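Local coordinates for transcriptional regulator (Thermus thermophilus, PDB 2H0A), which is probably a CcpA-type transcriptional repressor whose two-lobed core, related to periplasmic binding proteins, would be expected to sense a small effector, at residues E12-R16 against D216-F220; R16-I21 against V233-A238; A110-I116 against L145-R150. All coordinates share one frame; numbering follows the deposited sequence.

In the fold
Interactions 1 and 2 are neighbours, their centres about 10 Å apart, and both are built on helix 12-25 at the start of the chain. Arg16, shared by both, reaches the loop 216-220 in one and helix 233-248 in the other, so it connects a lobe-to-lobe contact with a helix pair inside the first lobe; the second helix of that pair is supplied after the chain has returned from the second lobe. Interaction 3, between 110-116 and 145-150, is a separate contact within the second lobe, about 34 Å from interaction 2 between centres and across the chain's centre from it. Along the chain it is nested inside the long loops that the other two close.

Interaction 1: residues E12-R16 against D216-F220; sequences EFYRR and DGHPF
The His218 ring is sandwiched between Asp216 and Glu12. On one face Asp216 CB sits over the ring centre; on the other comes Glu12 CG, a CH-pi contact 3.5 Å from the ring centroid. The chi1 of Glu12 (173°) sets CG opposite the backbone N, and the bend at chi2 then carries the carboxylate on past the ring, where OE2 lies 3.5 Å from Pro219 CD. Arg15 grips that carboxylate side-on, NE meeting OE1 at 2.7 Å and NH2 reaching OE2 from above its plane, and this salt bridge should limit the turning of Glu12.

The Arg16 guanidinium stands nearly upright to the imidazole, their planes 80° apart. Its NH1 has two acceptors: Asp216 O at 2.6 Å, approached almost head-on to the carbonyl, and His218 ND1 at 3.0 Å, met from a direction tilted out of the ring plane. Pro219 CD and Gly217 O lie over one guanidinium face. Beyond the other ring nitrogen, a water is 2.9 Å from His218 NE2 and accepts a bond from Phe13 N at 2.8 Å.

The contact thus spans the two lobes of the binding-protein-like core. Helix 12-25 presents its first turn to the loop that follows strand 210-215, and Asp189, at the start of helix 189-200, holds the backbone N of His218.

Interaction 2: residues R16-I21 against V233-A238; sequences RLVEGI and VEAMGA
Arg16 and Glu234 form a salt bridge at one end of this helix pair. Arg16 NH2 gives a hydrogen bond to Glu234 OE1 at 3.1 Å, on the syn side of the carboxylate, while NE makes a weak, long bond to OE2. The two flat groups stand 81° apart, so this is no coplanar fork. The bend of Glu234 at chi2 (84°) brings its carboxylate to the NE and NH2 side of Arg16. Val233 CG2 lies over one guanidinium face, opposite the one that Pro219 CD covers, and Val233 CG1 meets Leu17 CD1 at 3.4 Å.

What lets the helices come so near is a pair of glycines. Gly20 CA lies 3.3 Å from Glu234 O, and Gly237 CA lies 3.6 Å from Leu17 O, both as CA-H...O contacts; a CB on either glycine would run into the facing carbonyl. Ile21 CG1 packs alongside Gly237 O.

Arg16 is held from further out as well: NH1 bonds to Asp216 O and NH2 to Gln231 O. Replacing Glu234 with an alanine would probably leave the Arg16 NE and NH2 side without its carboxylate mate and the buried positive charge less well balanced. Met236 rests on Phe260 of strand 257-265, and Leu17 on Ala62 of strand 58-62.

The axes of segments 16-21 and 233-238 approach to 6.5 Å and cross at -46°: a close glycine-to-glycine helix crossing against the sheet of the first lobe of a binding-protein-like fold.

Interaction 3: residues A110-I116 against L145-R150; sequences ARFPGPI and LKEAGR
Arg150 reaches the loop 110-116 on a side chain that runs straight through chi2 (180°) and then turns at chi3 (60°), which swings the guanidinium in among the carbonyls of Ala110, Phe112 and Gly114. Just before it, past the end of helix 133-147, Gly149, with positive phi, forms a Schellman motif and turns the chain back toward the loop.

Arg150 NH1 bonds to Ala110 O at 3.1 Å, from above the carbonyl plane rather than along a lone pair; its bond to Phe112 O is modelled very short, and that length is doubtful. Arg150 NH2 makes weak bonds to Phe112 O and to Gly114 O, each at 3.0 Å. One guanidinium thus faces three carbonyls of a curved loop, with the acceptors ranged around its edge.

Next to this polar end, Ala110 CB meets Ala148 CB at 3.8 Å, and the Leu145 and Ile116 side chains slide past each other in opposite directions, CD2 to CD1 3.8 Å. The contact thus joins the end of helix 133-147 to the connection between helix 99-109 and strand 116-121, in the alpha/beta second lobe. Ile116 crosses the arginine at about a right angle, its CD1 sitting 3.7 Å above the centre of the Arg150 guanidinium plane.

Interaction 1: residues E12-R16 against D216-F220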
# COMPACT_ATOMS: atom_id res chain seq x y z
N GLU A 12 5.42 -8.62 -1.44
CA GLU A 12 6.05 -9.82 -1.98
C GLU A 12 6.80 -10.59 -0.89
O GLU A 12 6.98 -11.80 -0.98
CB GLU A 12 7.01 -9.45 -3.11
CG GLU A 12 7.85 -10.61 -3.63
CD GLU A 12 7.03 -11.63 -4.41
OE1 GLU A 12 5.84 -11.81 -4.10
OE2 GLU A 12 7.60 -12.26 -5.33
N PHE A 13 7.20 -9.87 0.16
CA PHE A 13 7.94 -10.46 1.27
C PHE A 13 7.07 -11.46 2.02
O PHE A 13 7.56 -12.46 2.54
CB PHE A 13 8.41 -9.37 2.23
CG PHE A 13 9.13 -9.89 3.45
CD1 PHE A 13 10.44 -10.35 3.36
CD2 PHE A 13 8.50 -9.91 4.69
CE1 PHE A 13 11.11 -10.81 4.49
CE2 PHE A 13 9.17 -10.37 5.82
CZ PHE A 13 10.47 -10.82 5.72
N TYR A 14 5.78 -11.18 2.07
CA TYR A 14 4.87 -12.08 2.77
C TYR A 14 4.42 -13.18 1.85
O TYR A 14 4.09 -14.27 2.31
CB TYR A 14 3.71 -11.28 3.34
CG TYR A 14 4.20 -10.30 4.38
CD1 TYR A 14 4.62 -10.75 5.63
CD2 TYR A 14 4.39 -8.96 4.05
CE1 TYR A 14 5.24 -9.88 6.53
CE2 TYR A 14 5.01 -8.09 4.94
CZ TYR A 14 5.44 -8.56 6.18
OH TYR A 14 6.10 -7.70 7.03
N ARG A 15 4.41 -12.93 0.54
CA ARG A 15 4.00 -13.99 -0.36
C ARG A 15 5.05 -15.08 -0.25
O ARG A 15 4.72 -16.25 -0.06
CB ARG A 15 3.92 -13.50 -1.81
CG ARG A 15 3.39 -14.58 -2.76
CD ARG A 15 3.63 -14.27 -4.23
NE ARG A 15 5.04 -14.36 -4.61
CZ ARG A 15 5.76 -15.48 -4.55
NH1 ARG A 15 5.22 -16.61 -4.12
NH2 ARG A 15 7.04 -15.46 -4.90
N ARG A 16 6.32 -14.69 -0.36
CA ARG A 16 7.44 -15.63 -0.28
C ARG A 16 7.51 -16.32 1.08
O ARG A 16 7.88 -17.48 1.16
CB ARG A 16 8.76 -14.92 -0.54
CG ARG A 16 8.85 -14.22 -1.88
CD ARG A 16 10.09 -13.35 -1.92
NE ARG A 16 11.30 -14.16 -1.77
CZ ARG A 16 12.51 -13.66 -1.52
NH1 ARG A 16 12.68 -12.35 -1.38
NH2 ARG A 16 13.54 -14.48 -1.39
N ASP A 216 16.27 -7.45 -0.22
CA ASP A 216 15.21 -8.46 -0.33
C ASP A 216 15.26 -9.58 -1.37
O ASP A 216 14.45 -10.49 -1.35
CB ASP A 216 13.88 -7.88 -0.83
CG ASP A 216 13.05 -7.23 0.27
OD1 ASP A 216 13.27 -7.48 1.48
OD2 ASP A 216 12.13 -6.46 -0.08
N GLY A 217 16.22 -9.51 -2.28
CA GLY A 217 16.34 -10.56 -3.28
C GLY A 217 15.08 -11.17 -3.89
O GLY A 217 15.02 -12.38 -4.13
N HIS A 218 14.04 -10.36 -4.06
CA HIS A 218 12.79 -10.84 -4.62
C HIS A 218 12.94 -11.47 -6.00
O HIS A 218 13.84 -11.12 -6.76
CB HIS A 218 11.76 -9.71 -4.72
CG HIS A 218 11.20 -9.29 -3.41
ND1 HIS A 218 10.95 -10.18 -2.39
CD2 HIS A 218 10.83 -8.07 -2.95
CE1 HIS A 218 10.45 -9.53 -1.36
NE2 HIS A 218 10.37 -8.25 -1.67
N PRO A 219 12.04 -12.41 -6.34
CA PRO A 219 12.09 -13.07 -7.64
C PRO A 219 12.11 -12.08 -8.81
O PRO A 219 12.86 -12.26 -9.76
CB PRO A 219 10.82 -13.92 -7.63
CG PRO A 219 10.70 -14.30 -6.19
CD PRO A 219 11.00 -13.00 -5.48
N PHE A 220 11.30 -11.04 -8.73
CA PHE A 220 11.26 -10.08 -9.82
C PHE A 220 12.58 -9.36 -10.04
O PHE A 220 12.75 -8.66 -11.03
CB PHE A 220 10.12 -9.08 -9.59
CG PHE A 220 10.35 -8.10 -8.47
CD1 PHE A 220 11.31 -7.09 -8.58
CD2 PHE A 220 9.56 -8.14 -7.33
CE1 PHE A 220 11.48 -6.15 -7.57
CE2 PHE A 220 9.72 -7.19 -6.31
CZ PHE A 220 10.68 -6.20 -6.44
O HOH W 1 8.07 -7.24 -0.31

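Interaction 2: residues R16-I21 against V233-A238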
# COMPACT_ATOMS: atom_id res chain seq x y z
N ARG A 16 6.32 -14.69 -0.36
CA ARG A 16 7.44 -15.63 -0.28
C ARG A 16 7.51 -16.32 1.08
O ARG A 16 7.88 -17.48 1.16
CB ARG A 16 8.76 -14.92 -0.54
CG ARG A 16 8.85 -14.22 -1.88
CD ARG A 16 10.09 -13.35 -1.92
NE ARG A 16 11.30 -14.16 -1.77
CZ ARG A 16 12.51 -13.66 -1.52
NH1 ARG A 16 12.68 -12.35 -1.38
NH2 ARG A 16 13.54 -14.48 -1.39
N LEU A 17 7.17 -15.58 2.12
CA LEU A 17 7.21 -16.09 3.49
C LEU A 17 6.23 -17.23 3.66
O LEU A 17 6.56 -18.27 4.23
CB LEU A 17 6.88 -14.97 4.47
CG LEU A 17 7.43 -15.12 5.89
CD1 LEU A 17 8.96 -15.04 5.83
CD2 LEU A 17 6.89 -14.03 6.79
N VAL A 18 5.02 -17.04 3.15
CA VAL A 18 3.96 -18.04 3.24
C VAL A 18 4.19 -19.21 2.30
O VAL A 18 3.81 -20.34 2.60
CB VAL A 18 2.60 -17.42 2.92
CG1 VAL A 18 1.55 -18.51 2.81
CG2 VAL A 18 2.21 -16.42 4.00
N GLU A 19 4.80 -18.95 1.15
CA GLU A 19 5.09 -20.03 0.23
C GLU A 19 6.03 -20.95 0.98
O GLU A 19 5.94 -22.18 0.87
CB GLU A 19 5.78 -19.51 -1.03
CG GLU A 19 6.08 -20.60 -2.06
CD GLU A 19 6.72 -20.04 -3.33
OE1 GLU A 19 6.09 -19.17 -3.98
OE2 GLU A 19 7.84 -20.48 -3.69
N GLY A 20 6.92 -20.35 1.76
CA GLY A 20 7.88 -21.11 2.55
C GLY A 20 7.20 -21.94 3.62
O GLY A 20 7.61 -23.06 3.88
N ILE A 21 6.17 -21.39 4.24
CA ILE A 21 5.42 -22.08 5.29
C ILE A 21 4.53 -23.16 4.70
O ILE A 21 4.50 -24.29 5.20
CB ILE A 21 4.53 -21.10 6.08
CG1 ILE A 21 5.40 -20.09 6.84
CG2 ILE A 21 3.64 -21.87 7.02
CD1 ILE A 21 4.62 -19.00 7.53
N VAL A 233 13.83 -15.57 2.36
CA VAL A 233 12.49 -15.47 2.92
C VAL A 233 11.67 -16.76 2.98
O VAL A 233 11.00 -17.02 3.98
CB VAL A 233 11.68 -14.37 2.19
CG1 VAL A 233 10.39 -14.09 2.92
CG2 VAL A 233 12.51 -13.10 2.10
N GLU A 234 11.71 -17.56 1.93
CA GLU A 234 10.97 -18.82 1.94
C GLU A 234 11.55 -19.73 3.01
O GLU A 234 10.82 -20.27 3.84
CB GLU A 234 11.05 -19.50 0.57
CG GLU A 234 10.51 -18.65 -0.57
CD GLU A 234 11.53 -17.67 -1.11
OE1 GLU A 234 12.29 -17.09 -0.31
OE2 GLU A 234 11.57 -17.47 -2.34
N ALA A 235 12.87 -19.87 3.00
CA ALA A 235 13.57 -20.71 3.98
C ALA A 235 13.26 -20.24 5.40
O ALA A 235 13.19 -21.04 6.34
CB ALA A 235 15.08 -20.68 3.72
N MET A 236 13.09 -18.92 5.55
CA MET A 236 12.77 -18.33 6.85
C MET A 236 11.37 -18.78 7.27
O MET A 236 11.14 -19.07 8.44
CB MET A 236 12.85 -16.80 6.78
CG MET A 236 14.27 -16.24 6.64
SD MET A 236 14.34 -14.44 6.47
CE MET A 236 13.68 -14.00 8.04
N GLY A 237 10.45 -18.83 6.31
CA GLY A 237 9.09 -19.26 6.58
C GLY A 237 9.08 -20.76 6.85
O GLY A 237 8.47 -21.23 7.82
N ALA A 238 9.76 -21.51 5.99
CA ALA A 238 9.89 -22.96 6.15
C ALA A 238 10.48 -23.32 7.51
O ALA A 238 10.01 -24.24 8.17
CB ALA A 238 10.76 -23.54 5.04

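Interaction 3: residues A110-I116 against L145-R150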
# COMPACT_ATOMS: atom_id res chain seq x y z
N ALA A 110 30.94 0.81 -1.72
CA ALA A 110 32.16 1.54 -1.42
C ALA A 110 33.27 1.24 -2.43
O ALA A 110 34.36 1.79 -2.34
CB ALA A 110 32.63 1.18 -0.03
N ARG A 111 32.99 0.38 -3.39
CA ARG A 111 34.01 0.02 -4.37
C ARG A 111 33.77 0.67 -5.72
O ARG A 111 34.41 0.32 -6.71
CB ARG A 111 34.03 -1.50 -4.53
CG ARG A 111 34.06 -2.27 -3.22
CD ARG A 111 33.91 -3.76 -3.46
NE ARG A 111 34.98 -4.25 -4.33
CZ ARG A 111 34.92 -5.36 -5.04
NH1 ARG A 111 33.84 -6.13 -4.99
NH2 ARG A 111 35.94 -5.71 -5.81
N PHE A 112 32.85 1.64 -5.75
CA PHE A 112 32.51 2.33 -7.00
C PHE A 112 32.70 3.84 -6.98
O PHE A 112 32.65 4.48 -5.93
CB PHE A 112 31.05 2.04 -7.38
CG PHE A 112 30.73 0.59 -7.54
CD1 PHE A 112 30.63 -0.24 -6.43
CD2 PHE A 112 30.54 0.06 -8.81
CE1 PHE A 112 30.33 -1.59 -6.58
CE2 PHE A 112 30.24 -1.29 -8.97
CZ PHE A 112 30.13 -2.12 -7.85
N PRO A 113 32.91 4.43 -8.16
CA PRO A 113 33.10 5.87 -8.33
C PRO A 113 31.78 6.63 -8.13
O PRO A 113 30.70 6.05 -8.26
CB PRO A 113 33.60 5.98 -9.77
CG PRO A 113 34.27 4.67 -10.01
CD PRO A 113 33.32 3.70 -9.37
N GLY A 114 31.87 7.92 -7.81
CA GLY A 114 30.67 8.71 -7.61
C GLY A 114 30.09 8.57 -6.22
O GLY A 114 30.22 7.51 -5.61
N PRO A 115 29.43 9.62 -5.69
CA PRO A 115 28.81 9.65 -4.36
C PRO A 115 27.78 8.56 -4.12
O PRO A 115 27.01 8.19 -5.00
CB PRO A 115 28.20 11.04 -4.30
CG PRO A 115 27.83 11.28 -5.72
CD PRO A 115 29.06 10.83 -6.44
N ILE A 116 27.76 8.05 -2.90
CA ILE A 116 26.84 6.99 -2.52
C ILE A 116 25.63 7.54 -1.76
O ILE A 116 25.77 8.26 -0.76
CB ILE A 116 27.57 5.97 -1.64
CG1 ILE A 116 28.76 5.40 -2.41
CG2 ILE A 116 26.60 4.89 -1.19
CD1 ILE A 116 29.76 4.64 -1.55
N LEU A 145 30.60 1.69 5.41
CA LEU A 145 31.05 2.86 4.66
C LEU A 145 32.17 3.57 5.39
O LEU A 145 33.16 3.98 4.79
CB LEU A 145 29.90 3.84 4.44
CG LEU A 145 28.88 3.49 3.36
CD1 LEU A 145 27.83 4.59 3.29
CD2 LEU A 145 29.59 3.31 2.02
N LYS A 146 32.01 3.71 6.70
CA LYS A 146 33.00 4.36 7.53
C LYS A 146 34.31 3.60 7.45
O LYS A 146 35.36 4.17 7.15
CB LYS A 146 32.51 4.39 8.98
CG LYS A 146 33.43 5.13 9.93
CD LYS A 146 32.83 5.19 11.32
CE LYS A 146 33.68 6.05 12.25
NZ LYS A 146 33.12 6.14 13.63
N GLU A 147 34.23 2.30 7.69
CA GLU A 147 35.39 1.43 7.68
C GLU A 147 36.08 1.35 6.33
O GLU A 147 37.20 0.85 6.23
CB GLU A 147 34.98 0.02 8.14
CG GLU A 147 34.26 0.05 9.49
CD GLU A 147 33.88 -1.32 10.01
OE1 GLU A 147 33.25 -2.10 9.26
OE2 GLU A 147 34.22 -1.62 11.18
N ALA A 148 35.43 1.86 5.29
CA ALA A 148 36.02 1.83 3.96
C ALA A 148 36.57 3.18 3.52
O ALA A 148 37.04 3.34 2.39
CB ALA A 148 34.99 1.34 2.96
N GLY A 149 36.52 4.16 4.42
CA GLY A 149 37.03 5.49 4.12
C GLY A 149 36.06 6.44 3.44
O GLY A 149 36.38 7.60 3.18
N ARG A 150 34.85 5.95 3.14
CA ARG A 150 33.84 6.76 2.48
C ARG A 150 32.59 6.89 3.34
O ARG A 150 31.51 6.48 2.95
CB ARG A 150 33.46 6.11 1.15
CG ARG A 150 34.66 5.68 0.32
CD ARG A 150 34.24 5.04 -1.00
NE ARG A 150 33.46 5.95 -1.82
CZ ARG A 150 33.02 5.66 -3.04
NH1 ARG A 150 33.28 4.47 -3.57
NH2 ARG A 150 32.34 6.56 -3.74